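PDB 5MQO: Non-reducing end beta-L-arabinofuranosidase from Bacteroides thetaiotaomicron, which is a family GH127 glycoside hydrolase of pectin breakdown by a gut bacterium, assigned as a beta-L-arabinofuranosidase and also described as an aceric acidase. Local coordinates for residues Ala473-Pro478 against Tyr482-Gly487. Residues are numbered along the deposited sequence; the frame is centred on the assembly and turned at random.
Sequences AYTLSP and YCNLYG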
loop_
_atom_site.group_PDB
_atom_site.type_symbol
_atom_site.label_atom_id
_atom_site.label_comp_id
_atom_site.label_asym_id
_atom_site.label_seq_id
_atom_site.Cartn_x
_atom_site.Cartn_y
_atom_site.Cartn_z
ATOM N N ALA A 473 -0.282 4.272 11.182
ATOM C CA ALA A 473 -0.305 3.440 12.392
ATOM C C ALA A 473 -1.571 3.646 13.183
ATOM O O ALA A 473 -2.106 2.680 13.681
ATOM C CB ALA A 473 0.903 3.706 13.258
ATOM N N TYR A 474 -2.062 4.887 13.264
ATOM C CA TYR A 474 -3.259 5.208 14.053
ATOM C C TYR A 474 -4.245 6.076 13.264
ATOM O O TYR A 474 -3.874 6.736 12.293
ATOM C CB TYR A 474 -2.891 5.992 15.333
ATOM C CG TYR A 474 -1.874 5.372 16.287
ATOM C CD1 TYR A 474 -2.269 4.492 17.312
ATOM C CD2 TYR A 474 -0.518 5.714 16.215
ATOM C CE1 TYR A 474 -1.334 3.932 18.197
ATOM C CE2 TYR A 474 0.410 5.165 17.094
ATOM C CZ TYR A 474 -0.003 4.275 18.079
ATOM O OH TYR A 474 0.919 3.737 18.929
ATOM N N THR A 475 -5.501 6.093 13.687
ATOM C CA THR A 475 -6.393 7.190 13.338
ATOM C C THR A 475 -7.076 7.698 14.585
ATOM O O THR A 475 -7.055 7.048 15.632
ATOM C CB THR A 475 -7.481 6.731 12.369
ATOM O OG1 THR A 475 -8.087 5.549 12.900
ATOM C CG2 THR A 475 -6.901 6.447 10.958
ATOM N N LEU A 476 -7.731 8.839 14.453
ATOM C CA LEU A 476 -8.511 9.425 15.556
ATOM C C LEU A 476 -9.977 9.560 15.173
ATOM O O LEU A 476 -10.333 9.501 13.989
ATOM C CB LEU A 476 -7.983 10.816 15.907
ATOM C CG LEU A 476 -6.465 11.024 15.941
ATOM C CD1 LEU A 476 -6.132 12.508 15.939
ATOM C CD2 LEU A 476 -5.846 10.319 17.149
ATOM N N SER A 477 -10.803 9.748 16.201
ATOM C CA SER A 477 -12.188 10.213 16.049
ATOM C C SER A 477 -12.564 10.886 17.355
ATOM O O SER A 477 -11.749 10.930 18.264
ATOM C CB SER A 477 -13.137 9.063 15.687
ATOM O OG SER A 477 -13.397 8.189 16.757
ATOM N N PRO A 478 -13.777 11.438 17.456
ATOM C CA PRO A 478 -14.171 12.023 18.753
ATOM C C PRO A 478 -14.280 11.007 19.915
ATOM O O PRO A 478 -14.077 11.382 21.073
ATOM C CB PRO A 478 -15.536 12.667 18.454
ATOM C CG PRO A 478 -15.512 12.905 16.985
ATOM C CD PRO A 478 -14.770 11.731 16.411
ATOM N N TYR A 482 -7.442 4.892 17.565
ATOM C CA TYR A 482 -7.463 3.566 16.950
ATOM C C TYR A 482 -6.070 3.071 16.615
ATOM O O TYR A 482 -5.319 3.768 15.928
ATOM C CB TYR A 482 -8.295 3.619 15.677
ATOM C CG TYR A 482 -9.738 3.977 15.923
ATOM C CD1 TYR A 482 -10.112 5.299 16.202
ATOM C CD2 TYR A 482 -10.738 3.005 15.879
ATOM C CE1 TYR A 482 -11.440 5.641 16.419
ATOM C CE2 TYR A 482 -12.073 3.339 16.104
ATOM C CZ TYR A 482 -12.421 4.651 16.380
ATOM O OH TYR A 482 -13.727 4.984 16.601
ATOM N N CYS A 483 -5.722 1.875 17.092
ATOM C CA CYS A 483 -4.462 1.250 16.686
ATOM C C CYS A 483 -4.715 0.395 15.434
ATOM O O CYS A 483 -5.320 -0.680 15.514
ATOM C CB CYS A 483 -3.848 0.415 17.814
ATOM S SG CYS A 483 -3.687 1.310 19.380
ATOM N N ASN A 484 -4.223 0.886 14.299
ATOM C CA ASN A 484 -4.403 0.244 13.024
ATOM C C ASN A 484 -3.213 -0.594 12.547
ATOM O O ASN A 484 -3.399 -1.743 12.172
ATOM C CB ASN A 484 -4.758 1.309 12.004
ATOM C CG ASN A 484 -6.143 1.859 12.234
ATOM O OD1 ASN A 484 -7.091 1.103 12.272
ATOM N ND2 ASN A 484 -6.262 3.165 12.398
ATOM N N LEU A 485 -2.005 -0.042 12.529
ATOM C CA LEU A 485 -0.830 -0.833 12.135
ATOM C C LEU A 485 0.124 -0.921 13.280
ATOM O O LEU A 485 0.763 0.073 13.599
ATOM C CB LEU A 485 -0.074 -0.255 10.937
ATOM C CG LEU A 485 -0.773 -0.093 9.580
ATOM C CD1 LEU A 485 0.277 -0.101 8.473
ATOM C CD2 LEU A 485 -1.866 -1.123 9.325
ATOM N N TYR A 486 0.237 -2.132 13.844
ATOM C CA TYR A 486 1.120 -2.421 14.961
ATOM C C TYR A 486 2.591 -2.347 14.557
ATOM O O TYR A 486 2.978 -2.728 13.449
ATOM C CB TYR A 486 0.776 -3.789 15.613
ATOM C CG TYR A 486 -0.674 -3.873 16.082
ATOM C CD1 TYR A 486 -1.160 -2.988 17.048
ATOM C CD2 TYR A 486 -1.561 -4.806 15.555
ATOM C CE1 TYR A 486 -2.481 -3.012 17.464
ATOM C CE2 TYR A 486 -2.898 -4.835 15.973
ATOM C CZ TYR A 486 -3.350 -3.925 16.922
ATOM O OH TYR A 486 -4.646 -3.902 17.369
ATOM N N GLY A 487 3.405 -1.868 15.490
ATOM C CA GLY A 487 4.843 -1.649 15.294
ATOM C C GLY A 487 5.339 -0.715 16.394
ATOM O O GLY A 487 4.597 0.164 16.863
#
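Thr475 and Tyr482 form an antiparallel hydrogen-bonded pair in a beta hairpin: Tyr482 N donates to Thr475 O at 2.9 Å, and Thr475 N donates in return to Tyr482 O. One step on, Tyr474 and Cys483 make the non-hydrogen-bonded pair. Beyond it the ladder gives way to a fork, where Ala473 O accepts from both Asn484 N (2.8 Å) and Leu485 N (3.0 Å); the CA atoms of Ala473 and Leu485 lie 4.3 Å apart.

Side-chain polar bonds lie on the face of Thr475 and Tyr482. With OG1 set between its own backbone N and carbonyl carbon (chi1 50°), Thr475 accepts from Asn484 ND2 at 3.0 Å, within the amide plane. An amide suits this place because it donates through ND2 while its OD1 bonds to the Tyr560 hydroxyl. Toward the turn, Ser477 OG meets Tyr482 OH at 3.2 Å, lying at the ring's edge and in its plane; serine is short enough to sit beside this phenol. Tyrosine combines that hydroxyl with a flat ring that stacks on Phe532. A leucine in place of Tyr482 would probably leave Ser477 without its hydroxyl partner across the hairpin and Phe532 without the ring stacked on it.

On the other face, Cys483 SG approaches the edge of the Tyr474 ring, 3.7 Å from CE1, a sulfur-aromatic contact suited to a compact, polarisable side chain. The Tyr474 hydroxyl reaches on to Asn489.

The hairpin, strands 474-477 and 480-483, lies inside a mixed sheet, between strand 37-38 and strand 529-535. Thr475 and Asn484 rest on helix 382-399, Asn484 and Leu485 on helix 402-416, whereas Tyr474 packs against strand 500-506 of the neighbouring antiparallel sheet, so the hairpin lies between the two helices and that sheet.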